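Local structure of acetolactate synthase isozyme 1 large subunit (6LPI) at residues Q481-E486 and K545-V550; M207-K212 and P336-Q341; E24-K29 and A186-A191; R142-L147 and K172-A177. The protein is the large subunit of a thiamine diphosphate-dependent enzyme of the acetolactate synthase family, and binds FAD, thiamine diphosphate and a magnesium ion. All coordinates share one frame; numbering follows the deposited sequence.

Contact 1: residues Q481-E486 and K545-V550; sequences QSLFYE and KVYPMV
M549 brings its sulfur to the rim of the F484 ring: SD lies 3.4 Å from CE2 of F484. The centroid of that ring is 4.6 Å from M549 SD along a line 80° off the ring normal, which places the sulfur near the ring plane. CG of M549 is anti to the backbone N (chi1 179°), SD continues the extended chain (chi2 -172°), and the two side chains run past each other in opposite senses. One face of the F484 ring is covered from within the helix, where CB of L483 stands 3.8 Å above the plane and over the ring centre. L483 also meets the other segment with both of its methyls. CD2 of L483 touches SD of M549 at 3.8 Å, while CD1 of L483 lies 3.6 Å from CE of K545. Beside them S482 OG lies 3.7 Å from CE of K545. The ammonium of K545 is hydrogen-bonded to E543 O, so the lysine contributes its aliphatic chain here. Its CB covers one face of Y547, 3.5 Å above the ring plane and toward the rim. V546 O is bonded to NE2 of Q479, one turn earlier on the helix. The arrangement is a Met-aromatic contact in an apolar seam where the C-terminal tail packs on helix 476-484 of the thiamine diphosphate-binding fold, with the M549 side chain about 8 Å from FAD.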
loop_
_atom_site.group_PDB
_atom_site.type_symbol
_atom_site.label_atom_id
_atom_site.label_comp_id
_atom_site.label_asym_id
_atom_site.label_seq_id
_atom_site.Cartn_x
_atom_site.Cartn_y
_atom_site.Cartn_z
ATOM N N GLN B 481 -18.578 -9.339 15.830
ATOM C CA GLN B 481 -19.817 -10.071 16.038
ATOM C C GLN B 481 -20.311 -9.876 17.468
ATOM O O GLN B 481 -21.496 -9.599 17.698
ATOM C CB GLN B 481 -19.608 -11.556 15.759
ATOM C CG GLN B 481 -18.658 -11.879 14.641
ATOM C CD GLN B 481 -18.759 -13.315 14.237
ATOM O OE1 GLN B 481 -19.250 -13.658 13.147
ATOM N NE2 GLN B 481 -18.360 -14.186 15.153
ATOM N N SER B 482 -19.413 -9.986 18.452
ATOM C CA SER B 482 -19.873 -9.862 19.833
ATOM C C SER B 482 -20.420 -8.455 20.114
ATOM O O SER B 482 -21.432 -8.298 20.803
ATOM C CB SER B 482 -18.753 -10.287 20.793
ATOM O OG SER B 482 -17.874 -9.244 21.129
ATOM N N LEU B 483 -19.836 -7.423 19.505
ATOM C CA LEU B 483 -20.316 -6.077 19.802
ATOM C C LEU B 483 -21.492 -5.644 18.928
ATOM O O LEU B 483 -22.333 -4.859 19.387
ATOM C CB LEU B 483 -19.175 -5.068 19.645
ATOM C CG LEU B 483 -18.140 -4.753 20.737
ATOM C CD1 LEU B 483 -17.590 -5.961 21.436
ATOM C CD2 LEU B 483 -17.023 -3.982 20.055
ATOM N N PHE B 484 -21.602 -6.148 17.694
ATOM C CA PHE B 484 -22.530 -5.553 16.736
ATOM C C PHE B 484 -23.567 -6.478 16.111
ATOM O O PHE B 484 -24.496 -5.969 15.484
ATOM C CB PHE B 484 -21.752 -4.860 15.615
ATOM C CG PHE B 484 -20.823 -3.812 16.121
ATOM C CD1 PHE B 484 -21.311 -2.764 16.883
ATOM C CD2 PHE B 484 -19.467 -3.874 15.843
ATOM C CE1 PHE B 484 -20.464 -1.784 17.360
ATOM C CE2 PHE B 484 -18.611 -2.906 16.319
ATOM C CZ PHE B 484 -19.111 -1.854 17.081
ATOM N N TYR B 485 -23.426 -7.795 16.199
ATOM C CA TYR B 485 -24.373 -8.699 15.558
ATOM C C TYR B 485 -25.138 -9.490 16.607
ATOM O O TYR B 485 -24.581 -9.850 17.648
ATOM C CB TYR B 485 -23.650 -9.611 14.574
ATOM C CG TYR B 485 -23.211 -8.890 13.308
ATOM C CD1 TYR B 485 -22.084 -8.080 13.296
ATOM C CD2 TYR B 485 -23.925 -9.039 12.117
ATOM C CE1 TYR B 485 -21.677 -7.430 12.133
ATOM C CE2 TYR B 485 -23.517 -8.403 10.940
ATOM C CZ TYR B 485 -22.396 -7.593 10.958
ATOM O OH TYR B 485 -21.989 -6.943 9.808
ATOM N N GLU B 486 -26.438 -9.701 16.367
ATOM C CA GLU B 486 -27.297 -10.096 17.486
ATOM C C GLU B 486 -26.997 -11.514 17.962
ATOM O O GLU B 486 -27.116 -11.799 19.153
ATOM C CB GLU B 486 -28.783 -9.927 17.126
ATOM N N LYS B 545 -10.166 -7.039 23.915
ATOM C CA LYS B 545 -10.709 -6.140 22.909
ATOM C C LYS B 545 -9.663 -5.125 22.480
ATOM O O LYS B 545 -8.674 -4.891 23.169
ATOM C CB LYS B 545 -11.959 -5.414 23.440
ATOM C CG LYS B 545 -13.115 -6.347 23.776
ATOM C CD LYS B 545 -13.762 -6.856 22.500
ATOM C CE LYS B 545 -14.825 -7.902 22.791
ATOM N NZ LYS B 545 -14.243 -9.285 22.787
ATOM N N VAL B 546 -9.891 -4.543 21.307
ATOM C CA VAL B 546 -9.145 -3.380 20.833
ATOM C C VAL B 546 -10.042 -2.176 21.045
ATOM O O VAL B 546 -11.081 -2.044 20.395
ATOM C CB VAL B 546 -8.716 -3.514 19.365
ATOM C CG1 VAL B 546 -7.803 -2.377 18.998
ATOM C CG2 VAL B 546 -7.985 -4.826 19.159
ATOM N N TYR B 547 -9.669 -1.330 21.995
ATOM C CA TYR B 547 -10.425 -0.128 22.296
ATOM C C TYR B 547 -9.529 1.102 22.176
ATOM O O TYR B 547 -8.324 1.032 22.434
ATOM C CB TYR B 547 -11.046 -0.190 23.702
ATOM C CG TYR B 547 -12.258 -1.105 23.815
ATOM C CD1 TYR B 547 -13.249 -1.119 22.833
ATOM C CD2 TYR B 547 -12.420 -1.948 24.923
ATOM C CE1 TYR B 547 -14.359 -1.959 22.941
ATOM C CE2 TYR B 547 -13.535 -2.779 25.044
ATOM C CZ TYR B 547 -14.498 -2.782 24.051
ATOM O OH TYR B 547 -15.590 -3.615 24.178
ATOM N N PRO B 548 -10.086 2.241 21.767
ATOM C CA PRO B 548 -11.496 2.335 21.371
ATOM C C PRO B 548 -11.754 1.835 19.950
ATOM O O PRO B 548 -10.825 1.671 19.161
ATOM C CB PRO B 548 -11.800 3.825 21.510
ATOM C CG PRO B 548 -10.485 4.512 21.351
ATOM C CD PRO B 548 -9.410 3.548 21.789
ATOM N N MET B 549 -13.022 1.538 19.667
ATOM C CA MET B 549 -13.477 1.144 18.342
ATOM C C MET B 549 -14.554 2.107 17.842
ATOM O O MET B 549 -15.435 2.524 18.602
ATOM C CB MET B 549 -14.017 -0.287 18.364
ATOM C CG MET B 549 -14.534 -0.745 17.019
ATOM S SD MET B 549 -15.383 -2.326 17.090
ATOM C CE MET B 549 -14.477 -3.293 15.878
ATOM N N VAL B 550 -14.475 2.475 16.568
ATOM C CA VAL B 550 -15.544 3.218 15.895
ATOM C C VAL B 550 -16.395 2.223 15.132
ATOM O O VAL B 550 -15.891 1.560 14.204
ATOM C CB VAL B 550 -14.999 4.307 14.955
ATOM C CG1 VAL B 550 -16.146 5.101 14.369
ATOM C CG2 VAL B 550 -14.037 5.236 15.686
#

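Contact 2: residues M207-K212 and P336-Q341; sequences MINAAK and PLVEAQ
N209 uses both ends of its carboxamide on the backbone of 336-341. Its OD1 accepts from E339 N at 2.8 Å, with the donor tilted 33° from the carbonyl plane of the amide. Its ND2 gives a hydrogen to L337 O at 3.2 Å; that carbonyl lies close to the amide plane and receives the bond within its own plane. Two bonds of opposite direction thus fix the rotation of the group. The E339 carboxylate stacks on the amide, the two planes only 10° apart, and its OE1 comes within 3.3 Å of N209 CB. Chi2 of E339 (145°) departs from fully extended and sets CD of E339 3.3 Å from N209 ND2. A third hydrogen bond, in the same direction as that of E339 N, runs from Q341 NE2 to N209 O at 2.6 Å. Below this polar layer CG2 of I208 meets CG1 of V338 at 4.1 Å. The next shell surrounds these groups: R343 NH2 bonds to I208 O, I208 packs on L278 and I280 of strand 278-282, and L337 rests on R202 and A205 of helix 198-210. All three cross-contact bonds join an uncharged amide to a backbone group, so recognition rests on direction more than on charge: the carbonyl of N209 receives a side-chain donor from Q341, and that of I208 one from R343, just beyond the segment.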
loop_
_atom_site.group_PDB
_atom_site.type_symbol
_atom_site.label_atom_id
_atom_site.label_comp_id
_atom_site.label_asym_id
_atom_site.label_seq_id
_atom_site.Cartn_x
_atom_site.Cartn_y
_atom_site.Cartn_z
ATOM N N MET B 207 -3.310 30.441 5.130
ATOM C CA MET B 207 -4.318 29.759 5.922
ATOM C C MET B 207 -3.707 29.133 7.179
ATOM O O MET B 207 -4.301 29.194 8.264
ATOM C CB MET B 207 -4.985 28.711 5.044
ATOM C CG MET B 207 -5.918 29.341 4.024
ATOM S SD MET B 207 -6.937 28.125 3.201
ATOM C CE MET B 207 -8.103 27.779 4.506
ATOM N N ILE B 208 -2.492 28.582 7.070
ATOM C CA ILE B 208 -1.832 27.978 8.223
ATOM C C ILE B 208 -1.430 29.055 9.218
ATOM O O ILE B 208 -1.576 28.895 10.437
ATOM C CB ILE B 208 -0.611 27.152 7.776
ATOM C CG1 ILE B 208 -1.034 25.837 7.121
ATOM C CG2 ILE B 208 0.343 26.897 8.941
ATOM C CD1 ILE B 208 0.041 25.233 6.249
ATOM N N ASN B 209 -0.953 30.182 8.715
ATOM C CA ASN B 209 -0.514 31.219 9.625
ATOM C C ASN B 209 -1.690 31.860 10.349
ATOM O O ASN B 209 -1.554 32.266 11.507
ATOM C CB ASN B 209 0.292 32.256 8.832
ATOM C CG ASN B 209 1.672 31.749 8.439
ATOM O OD1 ASN B 209 2.133 30.716 8.931
ATOM N ND2 ASN B 209 2.316 32.446 7.517
ATOM N N ALA B 210 -2.868 31.862 9.738
ATOM C CA ALA B 210 -4.027 32.521 10.319
ATOM C C ALA B 210 -4.953 31.580 11.069
ATOM O O ALA B 210 -5.971 32.034 11.592
ATOM C CB ALA B 210 -4.814 33.242 9.222
ATOM N N ALA B 211 -4.616 30.300 11.171
ATOM C CA ALA B 211 -5.530 29.321 11.741
ATOM C C ALA B 211 -5.416 29.291 13.263
ATOM O O ALA B 211 -4.312 29.356 13.812
ATOM C CB ALA B 211 -5.244 27.943 11.161
ATOM N N LYS B 212 -6.572 29.243 13.952
ATOM C CA LYS B 212 -6.535 29.170 15.414
ATOM C C LYS B 212 -6.149 27.773 15.897
ATOM O O LYS B 212 -5.377 27.641 16.855
ATOM C CB LYS B 212 -7.898 29.533 16.036
ATOM C CG LYS B 212 -8.682 30.728 15.437
ATOM C CD LYS B 212 -10.137 30.909 16.042
ATOM C CE LYS B 212 -11.289 30.243 15.193
ATOM N NZ LYS B 212 -12.725 30.566 15.619
ATOM N N PRO B 336 9.523 27.983 4.439
ATOM C CA PRO B 336 10.020 29.353 4.676
ATOM C C PRO B 336 8.932 30.418 4.688
ATOM O O PRO B 336 9.212 31.558 5.066
ATOM C CB PRO B 336 11.004 29.581 3.518
ATOM C CG PRO B 336 10.622 28.604 2.492
ATOM C CD PRO B 336 10.143 27.402 3.237
ATOM N N LEU B 337 7.726 30.109 4.238
ATOM C CA LEU B 337 6.625 31.056 4.261
ATOM C C LEU B 337 5.689 30.851 5.442
ATOM O O LEU B 337 4.760 31.648 5.621
ATOM C CB LEU B 337 5.848 30.991 2.942
ATOM C CG LEU B 337 6.649 31.642 1.810
ATOM C CD1 LEU B 337 7.435 30.631 0.965
ATOM C CD2 LEU B 337 5.741 32.466 0.953
ATOM N N VAL B 338 5.900 29.803 6.234
ATOM C CA VAL B 338 5.051 29.494 7.381
ATOM C C VAL B 338 5.661 30.153 8.609
ATOM O O VAL B 338 6.819 29.895 8.939
ATOM C CB VAL B 338 4.935 27.980 7.597
ATOM C CG1 VAL B 338 4.335 27.692 8.979
ATOM C CG2 VAL B 338 4.186 27.297 6.454
ATOM N N GLU B 339 4.901 31.009 9.286
ATOM C CA GLU B 339 5.427 31.615 10.503
ATOM C C GLU B 339 5.560 30.579 11.621
ATOM O O GLU B 339 4.935 29.516 11.607
ATOM C CB GLU B 339 4.540 32.767 10.961
ATOM C CG GLU B 339 4.475 33.924 9.976
ATOM C CD GLU B 339 3.105 34.585 9.931
ATOM O OE1 GLU B 339 2.212 34.170 10.702
ATOM O OE2 GLU B 339 2.923 35.522 9.123
ATOM N N ALA B 340 6.436 30.893 12.577
ATOM C CA ALA B 340 6.722 30.049 13.740
ATOM C C ALA B 340 5.996 30.590 14.973
ATOM O O ALA B 340 6.487 31.509 15.632
ATOM C CB ALA B 340 8.227 29.970 13.970
ATOM N N GLN B 341 4.805 30.041 15.270
ATOM C CA GLN B 341 3.848 30.381 16.326
ATOM C C GLN B 341 3.876 29.373 17.473
ATOM O O GLN B 341 3.893 28.157 17.237
ATOM C CB GLN B 341 2.422 30.440 15.783
ATOM C CG GLN B 341 2.267 31.106 14.443
ATOM C CD GLN B 341 0.806 31.284 14.067
ATOM O OE1 GLN B 341 -0.050 31.461 14.936
ATOM N NE2 GLN B 341 0.513 31.232 12.770
#

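Contact 3: residues E24-K29 and A186-A191; sequences EQQGIK and AMAEKA
M187 lays its terminal methyl against the peptide group that follows Q26, with CE 3.2 Å from both C and O of Q26. The chain reaches there by an extended start, CG anti to the backbone N (chi1 -178°), and a bend at chi3 (-63°) that swings CE toward the helix end. The same methyl lies 3.5 Å from O of Q25 and 3.7 Å from N of G27, so it touches three consecutive residues of the turn. In return, Q26 folds its side chain toward the 186-191 backbone. Its carboxamide carbon CD is 3.6 Å from M187 CA and 3.4 Å from A188 N. The approach is close for the backbones too: the alpha carbons of Q26 and M187 are 4.9 Å apart. What shapes the helix side of the contact is a Schellman motif. G27, at a positive phi of 80°, is its C-prime residue; G27 N bonds to E24 O at 2.7 Å, and I28 N reaches back to L23 O. Helix 15-25 ends here, and the chain turns toward strand 30-33. The contact lies at the surface, yet helix 147-159 backs both segments: F155 packs on Q26 and I28, S152 touches A188, and Q159 NE2 is hydrogen-bonded to A188 O. The linker that leaves strand 178-180 for helix 198-210 therefore crosses the end of helix 15-25 with helix 147-159 beside it.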
loop_
_atom_site.group_PDB
_atom_site.type_symbol
_atom_site.label_atom_id
_atom_site.label_comp_id
_atom_site.label_asym_id
_atom_site.label_seq_id
_atom_site.Cartn_x
_atom_site.Cartn_y
_atom_site.Cartn_z
ATOM N N GLU B 24 19.478 -6.698 -14.062
ATOM C CA GLU B 24 20.784 -6.351 -13.516
ATOM C C GLU B 24 21.022 -4.856 -13.618
ATOM O O GLU B 24 21.330 -4.195 -12.617
ATOM C CB GLU B 24 21.917 -7.076 -14.256
ATOM C CG GLU B 24 22.045 -8.572 -14.018
ATOM C CD GLU B 24 23.081 -9.203 -14.912
ATOM O OE1 GLU B 24 23.467 -10.368 -14.650
ATOM O OE2 GLU B 24 23.508 -8.529 -15.875
ATOM N N GLN B 25 20.763 -4.287 -14.798
ATOM C CA GLN B 25 21.038 -2.871 -14.990
ATOM C C GLN B 25 20.100 -1.963 -14.205
ATOM O O GLN B 25 20.389 -0.769 -14.082
ATOM C CB GLN B 25 21.016 -2.543 -16.482
ATOM C CG GLN B 25 22.151 -3.208 -17.259
ATOM C CD GLN B 25 23.504 -3.029 -16.571
ATOM O OE1 GLN B 25 23.962 -1.903 -16.367
ATOM N NE2 GLN B 25 24.165 -4.145 -16.245
ATOM N N GLN B 26 19.015 -2.481 -13.638
ATOM C CA GLN B 26 18.250 -1.686 -12.688
ATOM C C GLN B 26 18.738 -1.874 -11.257
ATOM O O GLN B 26 18.102 -1.370 -10.327
ATOM C CB GLN B 26 16.763 -2.031 -12.748
ATOM C CG GLN B 26 16.099 -1.837 -14.084
ATOM C CD GLN B 26 16.235 -0.430 -14.599
ATOM O OE1 GLN B 26 15.819 0.535 -13.943
ATOM N NE2 GLN B 26 16.784 -0.300 -15.805
ATOM N N GLY B 27 19.862 -2.566 -11.057
ATOM C CA GLY B 27 20.411 -2.733 -9.727
ATOM C C GLY B 27 19.766 -3.807 -8.875
ATOM O O GLY B 27 20.102 -3.910 -7.694
ATOM N N ILE B 28 18.846 -4.608 -9.415
ATOM C CA ILE B 28 18.238 -5.667 -8.619
ATOM C C ILE B 28 19.306 -6.656 -8.164
ATOM O O ILE B 28 20.106 -7.156 -8.965
ATOM C CB ILE B 28 17.111 -6.349 -9.416
ATOM C CG1 ILE B 28 15.871 -5.457 -9.472
ATOM C CG2 ILE B 28 16.747 -7.679 -8.822
ATOM C CD1 ILE B 28 15.828 -4.538 -10.643
ATOM N N LYS B 29 19.350 -6.913 -6.855
ATOM C CA LYS B 29 20.256 -7.902 -6.275
ATOM C C LYS B 29 19.532 -9.162 -5.832
ATOM O O LYS B 29 20.164 -10.212 -5.720
ATOM C CB LYS B 29 21.029 -7.286 -5.085
ATOM C CG LYS B 29 21.590 -8.254 -4.029
ATOM C CD LYS B 29 21.959 -7.525 -2.710
ATOM C CE LYS B 29 21.730 -8.404 -1.457
ATOM N NZ LYS B 29 21.028 -7.704 -0.318
ATOM N N ALA B 186 19.451 1.203 -19.892
ATOM C CA ALA B 186 19.846 2.042 -18.770
ATOM C C ALA B 186 18.986 1.738 -17.548
ATOM O O ALA B 186 18.152 0.833 -17.548
ATOM C CB ALA B 186 19.741 3.522 -19.136
ATOM N N MET B 187 19.194 2.507 -16.486
ATOM C CA MET B 187 18.365 2.419 -15.290
ATOM C C MET B 187 17.180 3.345 -15.499
ATOM O O MET B 187 17.343 4.568 -15.504
ATOM C CB MET B 187 19.112 2.812 -14.016
ATOM C CG MET B 187 18.216 2.670 -12.771
ATOM S SD MET B 187 18.985 2.603 -11.130
ATOM C CE MET B 187 19.970 1.119 -11.163
ATOM N N ALA B 188 15.999 2.769 -15.712
ATOM C CA ALA B 188 14.794 3.581 -15.729
ATOM C C ALA B 188 14.652 4.289 -14.393
ATOM O O ALA B 188 14.812 3.673 -13.335
ATOM C CB ALA B 188 13.567 2.719 -16.001
ATOM N N GLU B 189 14.378 5.588 -14.439
ATOM C CA GLU B 189 14.139 6.349 -13.225
ATOM C C GLU B 189 12.769 7.025 -13.280
ATOM O O GLU B 189 12.073 7.001 -14.296
ATOM C CB GLU B 189 15.246 7.392 -13.015
ATOM N N LYS B 190 12.403 7.630 -12.150
ATOM C CA LYS B 190 11.049 8.125 -11.905
ATOM C C LYS B 190 10.696 9.287 -12.823
ATOM O O LYS B 190 11.535 10.132 -13.143
ATOM C CB LYS B 190 10.889 8.572 -10.447
ATOM C CG LYS B 190 11.562 7.677 -9.418
ATOM C CD LYS B 190 11.115 8.044 -8.019
ATOM C CE LYS B 190 11.704 7.095 -6.989
ATOM N NZ LYS B 190 11.039 7.247 -5.657
ATOM N N ALA B 191 9.428 9.355 -13.212
ATOM C CA ALA B 191 8.988 10.527 -13.950
ATOM C C ALA B 191 9.023 11.756 -13.043
ATOM O O ALA B 191 8.939 11.657 -11.814
ATOM C CB ALA B 191 7.576 10.319 -14.504
#

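Contact 4: residues R142-L147 and K172-A177; sequences RHIEEL and KDVQTA
The imidazole of H143, whose own CA lies 4.0 Å from V174 CG2, carries CG2 of I144 on one face, 3.8 Å above the plane and displaced toward the rim. The carbonyl of K172 is a second flat group: T176 OG1, at 3.1 Å from K172 O, and T176 N bond to that oxygen from opposite faces of its plane. Both bonds lie at the last turn of the short helix 172-175, which presents V174 to the other segment. V174 divides its methyls. V174 CG1, anti to the backbone N (chi1 169°), packs against CB of I144 at 3.8 Å, with L147 CD2 farther off at 4.3 Å; V174 CG2 meets R142 O at 3.8 Å. I144 slides past V174 in the opposite sense, and its CD1 continues to CB of A177 at 3.7 Å. F179 of strand 178-180 also packs on I144, and V141 on V174. No hydrogen bond joins the two segments, so the contact is one of branched aliphatic packing. It joins the turns that leave two adjacent parallel strands, 137-140 and 166-171, linked through helix 147-159 in a beta-alpha-beta crossover at one margin of the N-terminal thiamine diphosphate-binding fold.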
loop_
_atom_site.group_PDB
_atom_site.type_symbol
_atom_site.label_atom_id
_atom_site.label_comp_id
_atom_site.label_asym_id
_atom_site.label_seq_id
_atom_site.Cartn_x
_atom_site.Cartn_y
_atom_site.Cartn_z
ATOM N N ARG B 142 3.630 -9.510 -26.870
ATOM C CA ARG B 142 3.191 -10.440 -27.902
ATOM C C ARG B 142 4.342 -10.771 -28.865
ATOM O O ARG B 142 4.319 -11.847 -29.469
ATOM C CB ARG B 142 2.010 -9.877 -28.730
ATOM C CG ARG B 142 0.885 -8.992 -28.071
ATOM C CD ARG B 142 -0.500 -8.829 -28.730
ATOM N NE ARG B 142 -1.697 -8.593 -27.946
ATOM C CZ ARG B 142 -2.699 -9.432 -27.734
ATOM N NH1 ARG B 142 -3.775 -8.968 -27.074
ATOM N NH2 ARG B 142 -2.597 -10.728 -27.984
ATOM N N HIS B 143 5.310 -9.857 -29.067
ATOM C CA HIS B 143 6.560 -10.143 -29.776
ATOM C C HIS B 143 7.731 -9.523 -29.017
ATOM O O HIS B 143 7.582 -8.548 -28.273
ATOM C CB HIS B 143 6.581 -9.638 -31.241
ATOM C CG HIS B 143 7.675 -10.261 -32.078
ATOM N ND1 HIS B 143 8.082 -11.569 -31.911
ATOM C CD2 HIS B 143 8.442 -9.756 -33.078
ATOM C CE1 HIS B 143 9.047 -11.843 -32.773
ATOM N NE2 HIS B 143 9.282 -10.762 -33.495
ATOM N N ILE B 144 8.911 -10.114 -29.234
ATOM C CA ILE B 144 10.084 -9.804 -28.426
ATOM C C ILE B 144 10.562 -8.374 -28.667
ATOM O O ILE B 144 11.155 -7.760 -27.778
ATOM C CB ILE B 144 11.195 -10.845 -28.693
ATOM C CG1 ILE B 144 12.420 -10.633 -27.797
ATOM C CG2 ILE B 144 11.639 -10.832 -30.147
ATOM C CD1 ILE B 144 13.427 -11.769 -27.918
ATOM N N GLU B 145 10.315 -7.815 -29.855
ATOM C CA GLU B 145 10.739 -6.447 -30.146
ATOM C C GLU B 145 10.141 -5.430 -29.172
ATOM O O GLU B 145 10.687 -4.327 -29.033
ATOM C CB GLU B 145 10.360 -6.062 -31.577
ATOM C CG GLU B 145 10.747 -7.066 -32.665
ATOM C CD GLU B 145 12.228 -7.027 -33.033
ATOM O OE1 GLU B 145 13.056 -6.633 -32.182
ATOM O OE2 GLU B 145 12.560 -7.378 -34.190
ATOM N N GLU B 146 9.029 -5.762 -28.505
ATOM C CA GLU B 146 8.465 -4.851 -27.509
ATOM C C GLU B 146 9.124 -4.959 -26.142
ATOM O O GLU B 146 8.867 -4.109 -25.290
ATOM C CB GLU B 146 6.957 -5.060 -27.358
ATOM C CG GLU B 146 6.186 -4.947 -28.673
ATOM C CD GLU B 146 4.712 -5.312 -28.549
ATOM O OE1 GLU B 146 3.899 -4.803 -29.358
ATOM O OE2 GLU B 146 4.368 -6.099 -27.638
ATOM N N LEU B 147 9.968 -5.957 -25.916
ATOM C CA LEU B 147 10.434 -6.232 -24.563
ATOM C C LEU B 147 11.261 -5.098 -23.944
ATOM O O LEU B 147 11.144 -4.882 -22.726
ATOM C CB LEU B 147 11.193 -7.549 -24.572
ATOM C CG LEU B 147 11.270 -8.215 -23.218
ATOM C CD1 LEU B 147 9.950 -8.051 -22.498
ATOM C CD2 LEU B 147 11.509 -9.654 -23.461
ATOM N N LYS B 172 6.274 -17.727 -23.370
ATOM C CA LYS B 172 7.485 -18.534 -23.426
ATOM C C LYS B 172 8.189 -18.407 -24.776
ATOM O O LYS B 172 9.422 -18.440 -24.842
ATOM C CB LYS B 172 7.121 -19.984 -23.111
ATOM C CG LYS B 172 8.237 -20.977 -23.175
ATOM C CD LYS B 172 7.691 -22.354 -22.847
ATOM C CE LYS B 172 8.791 -23.395 -22.935
ATOM N NZ LYS B 172 8.422 -24.653 -22.242
ATOM N N ASP B 173 7.429 -18.292 -25.875
ATOM C CA ASP B 173 8.089 -18.200 -27.177
ATOM C C ASP B 173 8.722 -16.835 -27.400
ATOM O O ASP B 173 9.590 -16.705 -28.268
ATOM C CB ASP B 173 7.132 -18.552 -28.327
ATOM C CG ASP B 173 5.958 -17.595 -28.458
ATOM O OD1 ASP B 173 5.423 -17.131 -27.428
ATOM O OD2 ASP B 173 5.553 -17.319 -29.608
ATOM N N VAL B 174 8.323 -15.822 -26.634
ATOM C CA VAL B 174 9.058 -14.566 -26.650
ATOM C C VAL B 174 10.346 -14.672 -25.847
ATOM O O VAL B 174 11.380 -14.128 -26.245
ATOM C CB VAL B 174 8.169 -13.425 -26.153
ATOM C CG1 VAL B 174 9.015 -12.179 -25.909
ATOM C CG2 VAL B 174 7.130 -13.156 -27.202
ATOM N N GLN B 175 10.309 -15.385 -24.721
ATOM C CA GLN B 175 11.510 -15.575 -23.911
ATOM C C GLN B 175 12.610 -16.337 -24.646
ATOM O O GLN B 175 13.795 -16.077 -24.407
ATOM C CB GLN B 175 11.157 -16.307 -22.625
ATOM C CG GLN B 175 9.983 -15.706 -21.913
ATOM C CD GLN B 175 9.557 -16.527 -20.735
ATOM O OE1 GLN B 175 10.379 -17.206 -20.112
ATOM N NE2 GLN B 175 8.269 -16.480 -20.414
ATOM N N THR B 176 12.258 -17.274 -25.538
ATOM C CA THR B 176 13.278 -18.103 -26.175
ATOM C C THR B 176 13.630 -17.635 -27.574
ATOM O O THR B 176 14.546 -18.195 -28.187
ATOM C CB THR B 176 12.812 -19.564 -26.280
ATOM O OG1 THR B 176 11.515 -19.612 -26.874
ATOM C CG2 THR B 176 12.741 -20.199 -24.877
ATOM N N ALA B 177 12.952 -16.606 -28.070
ATOM C CA ALA B 177 13.360 -15.887 -29.261
ATOM C C ALA B 177 14.712 -15.202 -29.039
ATOM O O ALA B 177 15.212 -15.097 -27.919
ATOM C CB ALA B 177 12.285 -14.868 -29.643
#

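From the N terminus, contact 3 opens first at 24-29 and closes at 186-191, enclosing 156 residues and tying the end of helix 15-25 to the linker toward helix 198-210. Contact 4 is nested inside that loop, spanning 24 residues around helix 147-159 at the edge of the first sheet; the centres of the two lie about 21 Å apart. Contact 2 follows in series, with 123 residues between its segments, and joins helix 198-210 to the loop between helices 327-334 and 344-354. Contact 1 comes last, closing 58 residues between helix 476-484 and the C-terminal tail, on the opposite side of the chain's centre from contacts 3 and 4. No two contacts cross or touch.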